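Local structure of protein phosphatase Slingshot homolog 2 (Homo sapiens, 2NT2) at residues A[35-39]-A[53-57]. The protein dephosphorylates and activates the actin-depolymerizing factor cofilin, thereby regulating actin filament dynamics, through the catalytic domain contained in this chain. The protein carries 1 engineered substitution. Residues are numbered along the deposited sequence; the frame is centred on the assembly and turned at random.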
ATOM      1  N   ASN A  35      -7.410   0.517   0.188  1.00 16.39           N
ATOM      2  CA  ASN A  35      -7.647   1.891   0.590  1.00 15.45           C
ATOM      3  C   ASN A  35      -7.218   2.103   2.041  1.00 14.19           C
ATOM      4  O   ASN A  35      -7.966   1.775   2.958  1.00 14.53           O
ATOM      5  CB  ASN A  35      -9.134   2.205   0.412  1.00 14.46           C
ATOM      6  CG  ASN A  35      -9.466   3.654   0.680  1.00 12.03           C
ATOM      7  OD1 ASN A  35      -8.660   4.375   1.264  1.00 13.86           O
ATOM      8  ND2 ASN A  35     -10.656   4.059   0.246  1.00 14.60           N
ATOM      9  N   VAL A  36      -6.019   2.632   2.224  1.00 16.80           N
ATOM     10  CA  VAL A  36      -5.397   2.831   3.522  1.00 12.29           C
ATOM     11  C   VAL A  36      -5.746   4.193   4.109  1.00 18.39           C
ATOM     12  O   VAL A  36      -4.868   4.986   4.464  1.00 21.40           O
ATOM     13  CB  VAL A  36      -3.860   2.709   3.422  1.00 10.79           C
ATOM     14  CG1 VAL A  36      -3.257   2.481   4.802  1.00  8.96           C
ATOM     15  CG2 VAL A  36      -3.474   1.577   2.488  1.00 11.31           C
ATOM     16  N   THR A  37      -7.040   4.501   4.167  1.00 13.72           N
ATOM     17  CA  THR A  37      -7.511   5.767   4.697  1.00 12.02           C
ATOM     18  C   THR A  37      -8.778   5.565   5.533  1.00 13.21           C
ATOM     19  O   THR A  37      -9.470   4.560   5.373  1.00 10.36           O
ATOM     20  CB  THR A  37      -7.846   6.818   3.623  1.00 14.79           C
ATOM     21  OG1 THR A  37      -9.203   6.637   3.181  1.00 13.39           O
ATOM     22  CG2 THR A  37      -6.961   6.725   2.394  1.00  8.72           C
ATOM     23  N   ARG A  38      -9.059   6.551   6.369  1.00 17.48           N
ATOM     24  CA  ARG A  38     -10.333   6.662   7.060  1.00 21.71           C
ATOM     25  C   ARG A  38     -11.280   7.593   6.297  1.00 20.19           C
ATOM     26  O   ARG A  38     -12.487   7.346   6.270  1.00 23.07           O
ATOM     27  CB  ARG A  38     -10.145   7.197   8.483  1.00 27.73           C
ATOM     28  CG  ARG A  38     -11.468   7.489   9.188  1.00 31.50           C
ATOM     29  CD  ARG A  38     -11.842   6.371  10.147  1.00 37.18           C
ATOM     30  NE  ARG A  38     -13.114   5.749   9.799  1.00 46.16           N
ATOM     31  CZ  ARG A  38     -13.536   4.568  10.211  1.00 46.25           C
ATOM     32  NH1 ARG A  38     -12.791   3.824  11.018  1.00 55.50           N
ATOM     33  NH2 ARG A  38     -14.717   4.115   9.813  1.00 49.68           N
ATOM     34  N   GLU A  39     -10.714   8.633   5.704  1.00 14.85           N
ATOM     35  CA  GLU A  39     -11.433   9.759   5.135  1.00 25.24           C
ATOM     36  C   GLU A  39     -11.711   9.675   3.644  1.00 27.20           C
ATOM     37  O   GLU A  39     -12.493  10.442   3.075  1.00 18.61           O
ATOM     38  CB  GLU A  39     -10.626  11.037   5.438  1.00 25.62           C
ATOM     39  CG  GLU A  39      -9.417  11.245   4.543  1.00 20.85           C
ATOM     40  CD  GLU A  39      -8.147  10.610   5.066  1.00 25.03           C
ATOM     41  OE1 GLU A  39      -7.044  11.100   4.731  1.00 36.37           O
ATOM     42  OE2 GLU A  39      -8.212   9.612   5.812  1.00 19.25           O
ATOM     43  N   ILE A  53      -8.370   0.232   5.571  1.00 15.47           N
ATOM     44  CA  ILE A  53      -7.552   0.399   6.762  1.00 11.64           C
ATOM     45  C   ILE A  53      -7.775   1.817   7.302  1.00 18.81           C
ATOM     46  O   ILE A  53      -7.088   2.766   6.935  1.00 15.07           O
ATOM     47  CB  ILE A  53      -6.063   0.152   6.475  1.00 12.08           C
ATOM     48  CG1 ILE A  53      -5.708  -1.217   5.906  1.00 14.69           C
ATOM     49  CG2 ILE A  53      -5.202   0.497   7.683  1.00 11.94           C
ATOM     50  CD1 ILE A  53      -6.280  -2.472   6.508  1.00 13.37           C
ATOM     51  N   ARG A  54      -8.791   1.918   8.145  1.00 17.53           N
ATOM     52  CA  ARG A  54      -9.477   3.154   8.478  1.00 24.38           C
ATOM     53  C   ARG A  54      -8.732   3.962   9.534  1.00 25.44           C
ATOM     54  O   ARG A  54      -9.108   4.029  10.699  1.00 17.41           O
ATOM     55  CB  ARG A  54     -10.909   2.828   8.914  1.00 26.48           C
ATOM     56  CG  ARG A  54     -11.482   1.696   8.060  1.00 30.67           C
ATOM     57  CD  ARG A  54     -12.963   1.859   7.815  1.00 35.49           C
ATOM     58  NE  ARG A  54     -13.659   0.565   7.869  1.00 46.83           N
ATOM     59  CZ  ARG A  54     -13.808  -0.143   8.982  1.00 53.72           C
ATOM     60  NH1 ARG A  54     -13.324   0.284  10.141  1.00 56.66           N
ATOM     61  NH2 ARG A  54     -14.453  -1.305   8.943  1.00 55.59           N
ATOM     62  N   VAL A  55      -7.673   4.592   9.055  1.00 21.47           N
ATOM     63  CA  VAL A  55      -6.600   5.182   9.827  1.00 17.26           C
ATOM     64  C   VAL A  55      -6.209   6.547   9.285  1.00 21.55           C
ATOM     65  O   VAL A  55      -6.304   6.802   8.078  1.00 21.84           O
ATOM     66  CB  VAL A  55      -5.388   4.221   9.759  1.00 18.77           C
ATOM     67  CG1 VAL A  55      -4.178   4.926   9.174  1.00 22.86           C
ATOM     68  CG2 VAL A  55      -5.100   3.616  11.116  1.00 21.38           C
ATOM     69  N   TYR A  56      -5.776   7.463  10.155  1.00 19.94           N
ATOM     70  CA  TYR A  56      -5.328   8.768   9.679  1.00 15.50           C
ATOM     71  C   TYR A  56      -3.797   8.792   9.563  1.00 22.77           C
ATOM     72  O   TYR A  56      -3.089   8.039  10.231  1.00 15.40           O
ATOM     73  CB  TYR A  56      -5.786   9.898  10.577  1.00 22.56           C
ATOM     74  CG  TYR A  56      -7.261  10.151  10.714  1.00 21.00           C
ATOM     75  CD1 TYR A  56      -7.939   9.809  11.877  1.00 19.99           C
ATOM     76  CD2 TYR A  56      -7.997  10.739   9.696  1.00 22.08           C
ATOM     77  CE1 TYR A  56      -9.295  10.036  12.023  1.00 18.79           C
ATOM     78  CE2 TYR A  56      -9.353  10.971   9.828  1.00 25.70           C
ATOM     79  CZ  TYR A  56     -10.000  10.620  10.990  1.00 24.20           C
ATOM     80  OH  TYR A  56     -11.353  10.850  11.128  1.00 23.71           O
ATOM     81  N   ASP A  57      -3.307   9.675   8.704  1.00 20.71           N
ATOM     82  CA  ASP A  57      -1.886   9.899   8.487  1.00 23.15           C
ATOM     83  C   ASP A  57      -1.296  10.750   9.610  1.00 29.11           C
ATOM     84  O   ASP A  57      -0.988  11.929   9.415  1.00 22.18           O
ATOM     85  CB  ASP A  57      -1.658  10.602   7.144  1.00 19.26           C
ATOM     86  CG  ASP A  57      -0.211  10.545   6.691  1.00 20.11           C
ATOM     87  OD1 ASP A  57       0.545   9.712   7.230  1.00 14.02           O
ATOM     88  OD2 ASP A  57       0.148  11.329   5.783  1.00 15.11           O
TER
HETATM   89  O   HOH W   1      -5.093  11.941   7.472  1.00  3.93           O
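Arg38 loses 111 Å² to segment 53-57, the largest share, its side chain lying between Arg54 and Tyr56. Its CB sits 4.2 Å from the Tyr56 ring centroid, 16° off the normal: a CH-pi contact. Arg54 CB covers one face of the Arg38 guanidinium, 3.0 Å from Arg38 NH1; the like-charged Arg38 NH1 and Arg54 NH1 are 3.7 Å apart. The segments run out of neighbouring parallel strands 30-35 and 49-52 of the dual-specificity phosphatase domain and border its active site: the side chain of Thr37 lies about 4 Å from that of Ser88, the engineered replacement of the phosphocysteine nucleophile, which with Arg94 marks the CX5R P-loop. Pairing persists in Ile53 N to Asn35 O (3.1 Å, 169°), then degrades: inverse gamma turns centre on Val36 and Arg54, and Arg38 N reaches Val55 O weakly (3.3 Å, 121°). Arg54 CA approaches Thr37 O at 3.4 Å (CA-H...O). Val36 CG1 meets Ile53 CG2 at 4.0 Å; Arg94 salt-bridges Glu39 OE1 and donates a hydrogen bond to Val55 O.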